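Local coordinates for exopolysaccharide biosynthesis protein (Pantoea stewartii subsp. stewartii DC283, PDB 6TGF), which probably acts as a hydrolase that modifies the exopolysaccharide of bacterial biofilms, with a trimeric parallel beta-helix architecture resembling bacteriophage tailspikes, at residues T41-G46 against A121-P126; F90-D93 against N97-Q100; W533-N538 against Y545-L550; I561-Q566 against V629-A634. One frame throughout, in Å; residues are numbered along the deposited sequence.

Interaction 1 of 4, residues T41-G46 against A121-P126; sequences TAIPKG and ALIANP
Ile43 and Ile123 meet through their gamma methyls where the loop 41-46 rests against 121-126, CG2 of Ile43 lying 4.1 Å from CG2 of Ile123; a second, separate touch sets Gly46 against Pro126. Each isoleucine turns CG2 anti to its own backbone N, with chi1 at -67° in both residues, and the two side chains cross at about a right angle. In this way each offers a short methyl branch to the other, while CG1 lies beside the backbone N in each residue. The second touch is made by main chain against a proline ring. Gly46 O sits 3.1 Å from CD of Pro126, with CG of the same ring a little further off, a non-bonded contact between a carbonyl oxygen and ring carbons. Gly46 has a positive phi of 94°, a conformation readily accessible to a residue without a side chain. No hydrogen bond links the two segments. Ile43 also packs on Phe90 and Leu98, and Ile123 on Arg92 and Leu98, so the isoleucine pair belongs to a wider apolar patch. The loop that links 36-38 and 48-51, the two outermost strands of a five-stranded antiparallel sheet, thus passes over the inner strand 121-124 of the same sheet, within the region assigned to the Head binding family.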
loop_
_atom_site.group_PDB
_atom_site.type_symbol
_atom_site.label_atom_id
_atom_site.label_comp_id
_atom_site.label_asym_id
_atom_site.label_seq_id
_atom_site.Cartn_x
_atom_site.Cartn_y
_atom_site.Cartn_z
ATOM N N THR B 41 4.904 -71.053 -22.036
ATOM C CA THR B 41 4.785 -71.718 -20.710
ATOM C C THR B 41 6.131 -72.317 -20.269
ATOM O O THR B 41 6.230 -72.700 -19.087
ATOM C CB THR B 41 3.693 -72.794 -20.748
ATOM O OG1 THR B 41 4.012 -73.701 -21.805
ATOM C CG2 THR B 41 2.311 -72.218 -20.964
ATOM N N ALA B 42 7.115 -72.405 -21.172
ATOM C CA ALA B 42 8.462 -72.976 -20.921
ATOM C C ALA B 42 9.489 -71.863 -20.664
ATOM O O ALA B 42 10.673 -72.202 -20.455
ATOM C CB ALA B 42 8.876 -73.841 -22.086
ATOM N N ILE B 43 9.068 -70.592 -20.679
ATOM C CA ILE B 43 9.949 -69.415 -20.410
ATOM C C ILE B 43 10.065 -69.236 -18.898
ATOM O O ILE B 43 9.050 -69.219 -18.203
ATOM C CB ILE B 43 9.422 -68.149 -21.119
ATOM C CG1 ILE B 43 9.522 -68.301 -22.642
ATOM C CG2 ILE B 43 10.127 -66.896 -20.610
ATOM C CD1 ILE B 43 9.691 -67.010 -23.406
ATOM N N PRO B 44 11.295 -69.092 -18.345
ATOM C CA PRO B 44 11.486 -68.959 -16.899
ATOM C C PRO B 44 10.564 -67.910 -16.261
ATOM O O PRO B 44 10.428 -66.836 -16.811
ATOM C CB PRO B 44 12.953 -68.523 -16.766
ATOM C CG PRO B 44 13.624 -69.106 -17.990
ATOM C CD PRO B 44 12.571 -69.048 -19.077
ATOM N N LYS B 45 9.953 -68.261 -15.128
ATOM C CA LYS B 45 9.039 -67.385 -14.346
ATOM C C LYS B 45 9.776 -66.086 -14.001
ATOM O O LYS B 45 10.941 -66.168 -13.567
ATOM C CB LYS B 45 8.581 -68.110 -13.076
ATOM C CG LYS B 45 7.306 -67.576 -12.439
ATOM C CD LYS B 45 6.046 -67.924 -13.209
ATOM C CE LYS B 45 4.851 -68.183 -12.314
ATOM N NZ LYS B 45 4.625 -67.082 -11.345
ATOM N N GLY B 46 9.125 -64.937 -14.212
ATOM C CA GLY B 46 9.660 -63.604 -13.873
ATOM C C GLY B 46 10.374 -62.939 -15.040
ATOM O O GLY B 46 10.707 -61.745 -14.906
ATOM N N ALA B 121 10.404 -58.564 -29.672
ATOM C CA ALA B 121 10.895 -58.269 -28.306
ATOM C C ALA B 121 11.942 -59.309 -27.897
ATOM O O ALA B 121 11.828 -60.472 -28.334
ATOM C CB ALA B 121 9.742 -58.244 -27.332
ATOM N N LEU B 122 12.925 -58.890 -27.097
ATOM C CA LEU B 122 13.898 -59.785 -26.418
ATOM C C LEU B 122 13.433 -59.987 -24.973
ATOM O O LEU B 122 13.494 -59.013 -24.198
ATOM C CB LEU B 122 15.297 -59.161 -26.472
ATOM C CG LEU B 122 15.912 -59.023 -27.865
ATOM C CD1 LEU B 122 17.275 -58.351 -27.789
ATOM C CD2 LEU B 122 16.030 -60.374 -28.555
ATOM N N ILE B 123 12.955 -61.192 -24.643
ATOM C CA ILE B 123 12.530 -61.582 -23.265
ATOM C C ILE B 123 13.723 -62.228 -22.550
ATOM O O ILE B 123 14.394 -63.084 -23.164
ATOM C CB ILE B 123 11.294 -62.508 -23.291
ATOM C CG1 ILE B 123 10.046 -61.775 -23.791
ATOM C CG2 ILE B 123 11.051 -63.140 -21.927
ATOM C CD1 ILE B 123 9.718 -62.033 -25.237
ATOM N N ALA B 124 13.966 -61.822 -21.300
ATOM C CA ALA B 124 15.004 -62.373 -20.398
ATOM C C ALA B 124 14.705 -61.938 -18.958
ATOM O O ALA B 124 13.692 -61.242 -18.746
ATOM C CB ALA B 124 16.372 -61.914 -20.842
ATOM N N ASN B 125 15.553 -62.346 -18.011
ATOM C CA ASN B 125 15.464 -61.958 -16.577
ATOM C C ASN B 125 15.603 -60.442 -16.481
ATOM O O ASN B 125 16.575 -59.889 -16.991
ATOM C CB ASN B 125 16.528 -62.676 -15.740
ATOM C CG ASN B 125 16.286 -62.592 -14.248
ATOM O OD1 ASN B 125 15.751 -61.605 -13.748
ATOM N ND2 ASN B 125 16.694 -63.622 -13.525
ATOM N N PRO B 126 14.647 -59.715 -15.851
ATOM C CA PRO B 126 14.792 -58.272 -15.647
ATOM C C PRO B 126 16.087 -57.938 -14.890
ATOM O O PRO B 126 16.669 -56.903 -15.159
ATOM C CB PRO B 126 13.546 -57.867 -14.840
ATOM C CG PRO B 126 12.996 -59.170 -14.293
ATOM C CD PRO B 126 13.377 -60.223 -15.312
#

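Interaction 2 of 4, residues F90-D93 against N97-Q100; sequences FLRD and NLAQ
Asp93 and Asn97 grip each other twice where the chain reverses. Asn97 N donates to OD1 of Asp93 at 2.8 Å, approaching from above the carboxylate plane rather than within it, and in return Asp93 N donates to Asn97 O at 3.0 Å. With chi1 at 68°, CG of Asp93 lies between its backbone N and carbonyl carbon, which swings the carboxylate across to the backbone N of Asn97, just before strand 98-101; Gly96 N adds a weak bond to the same OD1. Further along, Leu91 and Ala99 form a hydrogen-bonded pair, with Leu91 N to Ala99 O at 2.8 Å and Ala99 N to Leu91 O at 3.2 Å. This is a beta hairpin, its strands 89-92 and 98-101 occupying inner positions of the antiparallel sheet of the Head binding region. Non-hydrogen-bonded pairs lie on either side of Leu91 and Ala99. In one, the Phe90 ring brings CD1 to 3.6 Å from CB of Gln100, and CE1 lies against CG as the extended glutamine runs past; ring and amide planes stand 66° apart. In the other, CD2 of Leu98 leans on CB of Arg92 at 4.0 Å, while the guanidinium end leads away. Phe90, Arg92, Leu98 and Gln100 share one face of the sheet, Leu91 and Ala99 the other.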
loop_
_atom_site.group_PDB
_atom_site.type_symbol
_atom_site.label_atom_id
_atom_site.label_comp_id
_atom_site.label_asym_id
_atom_site.label_seq_id
_atom_site.Cartn_x
_atom_site.Cartn_y
_atom_site.Cartn_z
ATOM N N PHE B 90 15.182 -64.868 -25.257
ATOM C CA PHE B 90 14.161 -65.364 -26.215
ATOM C C PHE B 90 13.690 -64.204 -27.100
ATOM O O PHE B 90 13.276 -63.162 -26.558
ATOM C CB PHE B 90 13.003 -66.018 -25.459
ATOM C CG PHE B 90 13.442 -66.985 -24.391
ATOM C CD1 PHE B 90 13.839 -68.272 -24.716
ATOM C CD2 PHE B 90 13.482 -66.602 -23.061
ATOM C CE1 PHE B 90 14.254 -69.157 -23.732
ATOM C CE2 PHE B 90 13.897 -67.487 -22.079
ATOM C CZ PHE B 90 14.281 -68.763 -22.416
ATOM N N LEU B 91 13.777 -64.384 -28.422
ATOM C CA LEU B 91 13.242 -63.437 -29.435
ATOM C C LEU B 91 11.772 -63.779 -29.689
ATOM O O LEU B 91 11.501 -64.901 -30.156
ATOM C CB LEU B 91 14.062 -63.536 -30.727
ATOM C CG LEU B 91 13.545 -62.702 -31.901
ATOM C CD1 LEU B 91 13.617 -61.215 -31.598
ATOM C CD2 LEU B 91 14.311 -63.019 -33.173
ATOM N N ARG B 92 10.868 -62.845 -29.377
ATOM C CA ARG B 92 9.422 -62.922 -29.714
ATOM C C ARG B 92 9.207 -62.281 -31.090
ATOM O O ARG B 92 9.724 -61.169 -31.299
ATOM C CB ARG B 92 8.587 -62.219 -28.640
ATOM C CG ARG B 92 7.096 -62.173 -28.938
ATOM C CD ARG B 92 6.346 -61.418 -27.861
ATOM N NE ARG B 92 6.413 -59.975 -28.050
ATOM C CZ ARG B 92 6.104 -59.072 -27.124
ATOM N NH1 ARG B 92 5.712 -59.456 -25.920
ATOM N NH2 ARG B 92 6.196 -57.783 -27.403
ATOM N N ASP B 93 8.474 -62.955 -31.983
ATOM C CA ASP B 93 8.219 -62.491 -33.376
ATOM C C ASP B 93 6.830 -61.843 -33.452
ATOM O O ASP B 93 6.136 -61.793 -32.414
ATOM C CB ASP B 93 8.405 -63.628 -34.388
ATOM C CG ASP B 93 7.373 -64.745 -34.326
ATOM O OD1 ASP B 93 6.340 -64.569 -33.646
ATOM O OD2 ASP B 93 7.613 -65.785 -34.972
ATOM N N ASN B 97 5.280 -65.919 -31.483
ATOM C CA ASN B 97 6.080 -67.152 -31.250
ATOM C C ASN B 97 7.411 -66.780 -30.588
ATOM O O ASN B 97 7.885 -65.648 -30.803
ATOM C CB ASN B 97 6.329 -67.933 -32.542
ATOM C CG ASN B 97 5.055 -68.296 -33.272
ATOM O OD1 ASN B 97 3.956 -68.033 -32.788
ATOM N ND2 ASN B 97 5.192 -68.903 -34.440
ATOM N N LEU B 98 7.987 -67.714 -29.827
ATOM C CA LEU B 98 9.252 -67.532 -29.068
ATOM C C LEU B 98 10.294 -68.537 -29.562
ATOM O O LEU B 98 9.954 -69.723 -29.702
ATOM C CB LEU B 98 8.969 -67.737 -27.579
ATOM C CG LEU B 98 7.943 -66.783 -26.975
ATOM C CD1 LEU B 98 7.136 -67.479 -25.893
ATOM C CD2 LEU B 98 8.616 -65.534 -26.434
ATOM N N ALA B 99 11.513 -68.062 -29.818
ATOM C CA ALA B 99 12.712 -68.885 -30.085
ATOM C C ALA B 99 13.867 -68.346 -29.237
ATOM O O ALA B 99 14.006 -67.112 -29.153
ATOM C CB ALA B 99 13.042 -68.862 -31.556
ATOM N N GLN B 100 14.645 -69.232 -28.610
ATOM C CA GLN B 100 15.858 -68.846 -27.845
ATOM C C GLN B 100 16.977 -68.553 -28.847
ATOM O O GLN B 100 17.315 -69.460 -29.633
ATOM C CB GLN B 100 16.277 -69.932 -26.853
ATOM C CG GLN B 100 17.349 -69.454 -25.884
ATOM C CD GLN B 100 17.783 -70.516 -24.906
ATOM O OE1 GLN B 100 17.108 -71.526 -24.708
ATOM N NE2 GLN B 100 18.925 -70.290 -24.277
#

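Interaction 3 of 4, residues W533-N538 against Y545-L550; sequences WLLENN and YELANL
Tyr545 spans the gap between two strands whose axes lie 10.6 Å apart and run nearly antiparallel, and it ends beside the backbone of Glu536. From CB, which points toward 533-538, a chi1 of -79° sets CG anti to the carbonyl carbon and sends the ring alongside Leu535, the two side chains sliding past each other in opposite directions. CD1 of Tyr545 comes 3.8 Å from CD2 of Leu535, and CE1 lies almost as close to that methyl. The methyl sits over one face of the ring, CD2 of Leu535 being 4.2 Å from the Tyr545 ring centroid and 27° off its normal, a CH-pi contact. At the tip, Tyr545 OH lies 2.9 Å from Glu536 O. It also shares a hydrogen bond of 2.8 Å with a water, which accepts from Glu536 N at 2.8 Å. The other branch of Leu535, CD1, meets CD2 of Leu547 at 3.6 Å, and Leu547 continues onto Ile631 and Ile561. The strands 534-537 and 543-551 belong to different five-stranded antiparallel sheets that face each other as a beta-sandwich, and their spacing is that of facing sheets. The contact is thus apolar along the leucines and the ring, and polar where the phenol oxygen meets the water and the Glu536 backbone. By bridging the tyrosine hydroxyl and the backbone amide of Glu536, the water gives this packing a directional polar tie.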
loop_
_atom_site.group_PDB
_atom_site.type_symbol
_atom_site.label_atom_id
_atom_site.label_comp_id
_atom_site.label_asym_id
_atom_site.label_seq_id
_atom_site.Cartn_x
_atom_site.Cartn_y
_atom_site.Cartn_z
ATOM N N TRP B 533 -9.594 32.235 11.708
ATOM C CA TRP B 533 -9.506 33.712 11.571
ATOM C C TRP B 533 -9.406 34.375 12.950
ATOM O O TRP B 533 -10.414 34.370 13.682
ATOM C CB TRP B 533 -10.724 34.214 10.790
ATOM C CG TRP B 533 -10.980 33.435 9.537
ATOM C CD1 TRP B 533 -10.189 33.390 8.427
ATOM C CD2 TRP B 533 -12.096 32.567 9.272
ATOM N NE1 TRP B 533 -10.739 32.560 7.486
ATOM C CE2 TRP B 533 -11.910 32.044 7.974
ATOM C CE3 TRP B 533 -13.236 32.190 9.993
ATOM C CZ2 TRP B 533 -12.818 31.162 7.390
ATOM C CZ3 TRP B 533 -14.134 31.318 9.415
ATOM C CH2 TRP B 533 -13.925 30.813 8.130
ATOM N N LEU B 534 -8.231 34.922 13.278
ATOM C CA LEU B 534 -7.977 35.726 14.504
ATOM C C LEU B 534 -7.682 37.171 14.088
ATOM O O LEU B 534 -6.632 37.395 13.452
ATOM C CB LEU B 534 -6.805 35.115 15.281
ATOM C CG LEU B 534 -6.945 33.637 15.651
ATOM C CD1 LEU B 534 -5.660 33.114 16.273
ATOM C CD2 LEU B 534 -8.120 33.411 16.592
ATOM N N LEU B 535 -8.584 38.103 14.422
ATOM C CA LEU B 535 -8.488 39.547 14.068
ATOM C C LEU B 535 -7.808 40.314 15.207
ATOM O O LEU B 535 -8.159 40.069 16.378
ATOM C CB LEU B 535 -9.892 40.099 13.797
ATOM C CG LEU B 535 -10.571 39.584 12.530
ATOM C CD1 LEU B 535 -11.981 40.140 12.409
ATOM C CD2 LEU B 535 -9.756 39.933 11.293
ATOM N N GLU B 536 -6.886 41.217 14.860
ATOM C CA GLU B 536 -6.081 42.023 15.816
ATOM C C GLU B 536 -6.307 43.515 15.546
ATOM O O GLU B 536 -6.383 43.903 14.362
ATOM C CB GLU B 536 -4.599 41.664 15.690
ATOM C CG GLU B 536 -3.690 42.503 16.575
ATOM C CD GLU B 536 -2.234 42.069 16.605
ATOM O OE1 GLU B 536 -1.895 41.063 15.945
ATOM O OE2 GLU B 536 -1.439 42.744 17.290
ATOM N N ASN B 537 -6.409 44.310 16.617
ATOM C CA ASN B 537 -6.442 45.795 16.572
ATOM C C ASN B 537 -5.635 46.340 17.758
ATOM O O ASN B 537 -6.254 46.715 18.775
ATOM C CB ASN B 537 -7.878 46.333 16.553
ATOM C CG ASN B 537 -7.946 47.833 16.358
ATOM O OD1 ASN B 537 -7.089 48.419 15.699
ATOM N ND2 ASN B 537 -8.962 48.463 16.923
ATOM N N ASN B 538 -4.303 46.352 17.632
ATOM C CA ASN B 538 -3.374 46.992 18.602
ATOM C C ASN B 538 -3.317 48.487 18.273
ATOM O O ASN B 538 -2.308 48.942 17.703
ATOM C CB ASN B 538 -1.996 46.321 18.622
ATOM C CG ASN B 538 -1.898 45.215 19.651
ATOM O OD1 ASN B 538 -2.644 44.238 19.597
ATOM N ND2 ASN B 538 -0.984 45.359 20.596
ATOM N N TYR B 545 -13.618 46.065 9.636
ATOM C CA TYR B 545 -13.239 44.829 8.902
ATOM C C TYR B 545 -14.461 44.301 8.143
ATOM O O TYR B 545 -15.581 44.406 8.679
ATOM C CB TYR B 545 -12.731 43.748 9.861
ATOM C CG TYR B 545 -11.310 43.920 10.336
ATOM C CD1 TYR B 545 -10.250 43.358 9.644
ATOM C CD2 TYR B 545 -11.023 44.624 11.492
ATOM C CE1 TYR B 545 -8.943 43.502 10.080
ATOM C CE2 TYR B 545 -9.721 44.778 11.942
ATOM C CZ TYR B 545 -8.676 44.216 11.234
ATOM O OH TYR B 545 -7.392 44.364 11.673
ATOM N N GLU B 546 -14.248 43.764 6.937
ATOM C CA GLU B 546 -15.206 42.851 6.260
ATOM C C GLU B 546 -14.868 41.425 6.707
ATOM O O GLU B 546 -13.758 40.957 6.389
ATOM C CB GLU B 546 -15.137 42.979 4.737
ATOM C CG GLU B 546 -16.230 42.200 4.022
ATOM C CD GLU B 546 -16.218 42.289 2.505
ATOM O OE1 GLU B 546 -15.470 43.129 1.964
ATOM O OE2 GLU B 546 -16.959 41.514 1.867
ATOM N N LEU B 547 -15.774 40.779 7.447
ATOM C CA LEU B 547 -15.587 39.391 7.945
ATOM C C LEU B 547 -15.627 38.431 6.753
ATOM O O LEU B 547 -14.583 37.819 6.455
ATOM C CB LEU B 547 -16.672 39.051 8.973
ATOM C CG LEU B 547 -16.575 39.778 10.315
ATOM C CD1 LEU B 547 -17.628 39.259 11.279
ATOM C CD2 LEU B 547 -15.189 39.637 10.930
ATOM N N ALA B 548 -16.776 38.329 6.081
ATOM C CA ALA B 548 -17.005 37.375 4.973
ATOM C C ALA B 548 -18.266 37.745 4.187
ATOM O O ALA B 548 -19.039 38.599 4.663
ATOM C CB ALA B 548 -17.115 35.977 5.533
ATOM N N ASN B 549 -18.437 37.121 3.018
ATOM C CA ASN B 549 -19.730 37.027 2.292
ATOM C C ASN B 549 -20.364 35.677 2.636
ATOM O O ASN B 549 -19.738 34.641 2.341
ATOM C CB ASN B 549 -19.565 37.181 0.778
ATOM C CG ASN B 549 -20.864 36.963 0.031
ATOM O OD1 ASN B 549 -21.802 37.746 0.168
ATOM N ND2 ASN B 549 -20.932 35.900 -0.754
ATOM N N LEU B 550 -21.547 35.695 3.256
ATOM C CA LEU B 550 -22.336 34.481 3.597
ATOM C C LEU B 550 -23.255 34.139 2.420
ATOM O O LEU B 550 -24.100 34.988 2.071
ATOM C CB LEU B 550 -23.155 34.743 4.866
ATOM C CG LEU B 550 -22.359 35.108 6.119
ATOM C CD1 LEU B 550 -23.297 35.538 7.236
ATOM C CD2 LEU B 550 -21.484 33.950 6.574
HETATM O O HOH W 1 -6.289 41.890 12.178
#

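Interaction 4 of 4, residues I561-Q566 against V629-A634; sequences IEVFGQ and VFIRLA
Ile561 and Val629 reach toward each other tip to tip, the delta methyl of one against a gamma methyl of the other, with Ile561 CD1 and Val629 CG2 4.2 Å apart. Two residues along, Val563 and Ile631 repeat the contact with the isoleucine now on the other strand, Ile631 CD1 lying 4.3 Å from Val563 CG2. The chi1 of Val629, 178°, puts CG1 anti to the backbone N and turns CG2 toward the isoleucine. No hydrogen bond joins the segments, as expected when the alpha carbons of both facing pairs stand 9.4 Å apart, a spacing that suits sheets stacked through side chains rather than strands joined edge to edge. Strands 558-564 and 626-633 lie in the two facing sheets of a beta-sandwich, and all four residues are buried in its interior. Each strand is hydrogen-bonded within its own sheet. Ile561 and Val563 are backbone-bonded to Ile593 and Ala591 of strand 589-597, while Val629 pairs with Leu547 of strand 543-551. Ile593 packs on both Val563 and Ile631, and so extends the apolar layer past the pair. On strand 558-564 the residue between the two core positions, Glu562, has a salt bridge to Arg590 in its own chain and another to Lys645 of a neighbouring subunit, placing that strand close to the trimer interface.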
loop_
_atom_site.group_PDB
_atom_site.type_symbol
_atom_site.label_atom_id
_atom_site.label_comp_id
_atom_site.label_asym_id
_atom_site.label_seq_id
_atom_site.Cartn_x
_atom_site.Cartn_y
_atom_site.Cartn_z
ATOM N N ILE B 561 -22.622 34.487 13.757
ATOM C CA ILE B 561 -21.155 34.757 13.815
ATOM C C ILE B 561 -20.808 35.209 15.236
ATOM O O ILE B 561 -21.178 36.345 15.603
ATOM C CB ILE B 561 -20.735 35.805 12.766
ATOM C CG1 ILE B 561 -20.988 35.314 11.338
ATOM C CG2 ILE B 561 -19.284 36.221 12.967
ATOM C CD1 ILE B 561 -21.025 36.420 10.310
ATOM N N GLU B 562 -20.134 34.344 15.999
ATOM C CA GLU B 562 -19.593 34.657 17.347
ATOM C C GLU B 562 -18.200 35.273 17.181
ATOM O O GLU B 562 -17.292 34.556 16.720
ATOM C CB GLU B 562 -19.532 33.395 18.209
ATOM C CG GLU B 562 -18.908 33.617 19.574
ATOM C CD GLU B 562 -18.724 32.355 20.397
ATOM O OE1 GLU B 562 -18.154 32.449 21.497
ATOM O OE2 GLU B 562 -19.145 31.278 19.931
ATOM N N VAL B 563 -18.052 36.555 17.529
ATOM C CA VAL B 563 -16.732 37.240 17.665
ATOM C C VAL B 563 -16.254 37.020 19.103
ATOM O O VAL B 563 -16.590 37.845 19.975
ATOM C CB VAL B 563 -16.812 38.737 17.306
ATOM C CG1 VAL B 563 -15.457 39.423 17.424
ATOM C CG2 VAL B 563 -17.394 38.952 15.918
ATOM N N PHE B 564 -15.526 35.923 19.336
ATOM C CA PHE B 564 -14.985 35.531 20.662
ATOM C C PHE B 564 -13.714 36.334 20.948
ATOM O O PHE B 564 -12.913 36.530 20.019
ATOM C CB PHE B 564 -14.714 34.027 20.718
ATOM C CG PHE B 564 -14.123 33.559 22.022
ATOM C CD1 PHE B 564 -14.898 33.523 23.171
ATOM C CD2 PHE B 564 -12.794 33.176 22.108
ATOM C CE1 PHE B 564 -14.357 33.104 24.377
ATOM C CE2 PHE B 564 -12.255 32.756 23.315
ATOM C CZ PHE B 564 -13.038 32.721 24.448
ATOM N N GLY B 565 -13.541 36.757 22.205
ATOM C CA GLY B 565 -12.466 37.664 22.653
ATOM C C GLY B 565 -13.047 38.968 23.168
ATOM O O GLY B 565 -14.282 39.121 23.104
ATOM N N GLN B 566 -12.200 39.884 23.647
ATOM C CA GLN B 566 -12.648 41.129 24.329
ATOM C C GLN B 566 -11.810 42.334 23.886
ATOM O O GLN B 566 -10.725 42.133 23.302
ATOM C CB GLN B 566 -12.560 40.955 25.846
ATOM C CG GLN B 566 -11.137 40.861 26.376
ATOM C CD GLN B 566 -11.077 41.151 27.854
ATOM O OE1 GLN B 566 -11.362 40.291 28.684
ATOM N NE2 GLN B 566 -10.698 42.372 28.194
ATOM N N VAL B 629 -20.899 40.854 5.650
ATOM C CA VAL B 629 -20.979 41.315 7.069
ATOM C C VAL B 629 -19.700 42.091 7.401
ATOM O O VAL B 629 -18.604 41.529 7.211
ATOM C CB VAL B 629 -21.195 40.134 8.036
ATOM C CG1 VAL B 629 -21.233 40.584 9.491
ATOM C CG2 VAL B 629 -22.452 39.350 7.692
ATOM N N PHE B 630 -19.851 43.335 7.868
ATOM C CA PHE B 630 -18.760 44.214 8.362
ATOM C C PHE B 630 -18.918 44.399 9.875
ATOM O O PHE B 630 -20.068 44.460 10.353
ATOM C CB PHE B 630 -18.785 45.568 7.647
ATOM C CG PHE B 630 -18.502 45.516 6.167
ATOM C CD1 PHE B 630 -19.468 45.078 5.275
ATOM C CD2 PHE B 630 -17.276 45.925 5.663
ATOM C CE1 PHE B 630 -19.210 45.036 3.912
ATOM C CE2 PHE B 630 -17.022 45.887 4.300
ATOM C CZ PHE B 630 -17.988 45.440 3.428
ATOM N N ILE B 631 -17.798 44.474 10.601
ATOM C CA ILE B 631 -17.767 44.762 12.067
ATOM C C ILE B 631 -16.764 45.893 12.327
ATOM O O ILE B 631 -15.665 45.864 11.737
ATOM C CB ILE B 631 -17.449 43.495 12.892
ATOM C CG1 ILE B 631 -16.075 42.898 12.572
ATOM C CG2 ILE B 631 -18.552 42.461 12.727
ATOM C CD1 ILE B 631 -15.500 42.062 13.694
ATOM N N ARG B 632 -17.153 46.864 13.157
ATOM C CA ARG B 632 -16.259 47.934 13.669
ATOM C C ARG B 632 -15.531 47.380 14.896
ATOM O O ARG B 632 -16.076 47.484 16.013
ATOM C CB ARG B 632 -17.053 49.205 13.988
ATOM C CG ARG B 632 -16.183 50.420 14.276
ATOM C CD ARG B 632 -16.921 51.733 14.100
ATOM N NE ARG B 632 -16.008 52.801 13.712
ATOM C CZ ARG B 632 -15.567 53.776 14.505
ATOM N NH1 ARG B 632 -15.958 53.857 15.766
ATOM N NH2 ARG B 632 -14.730 54.681 14.027
ATOM N N LEU B 633 -14.359 46.781 14.674
ATOM C CA LEU B 633 -13.537 46.130 15.726
ATOM C C LEU B 633 -13.073 47.206 16.717
ATOM O O LEU B 633 -12.508 48.219 16.261
ATOM C CB LEU B 633 -12.360 45.407 15.061
ATOM C CG LEU B 633 -11.681 44.321 15.892
ATOM C CD1 LEU B 633 -12.663 43.230 16.303
ATOM C CD2 LEU B 633 -10.511 43.712 15.136
ATOM N N ALA B 634 -13.334 46.995 18.012
ATOM C CA ALA B 634 -13.101 47.960 19.113
ATOM C C ALA B 634 -11.620 48.345 19.186
ATOM O O ALA B 634 -10.786 47.634 18.596
ATOM C CB ALA B 634 -13.564 47.367 20.421
#

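Overall arrangement
The four interactions fall into two groups on opposite sides of the chain's centre, with the parallel beta-helix between them; centres of interactions 2 and 4 are about 120 Å apart. Interactions 1 and 2, about 10 Å between centres, share one sheet: strand 121-124 pairs with 89-92 through Ile123 N to Phe90 O, 2.8 Å, and Ile43 packs its CD1 on Leu98 CD2 at 3.5 Å. A 1,2-ethanediol, probably from the crystallisation liquor, lies about 4 Å from the Leu91 side chain of interaction 2. Interactions 3 and 4, about 7 Å between centres, are two crossings of the same sandwich, tied by Tyr545 O to Ile631 N at 2.9 Å. Both groups are structural contacts flanking the beta-helix.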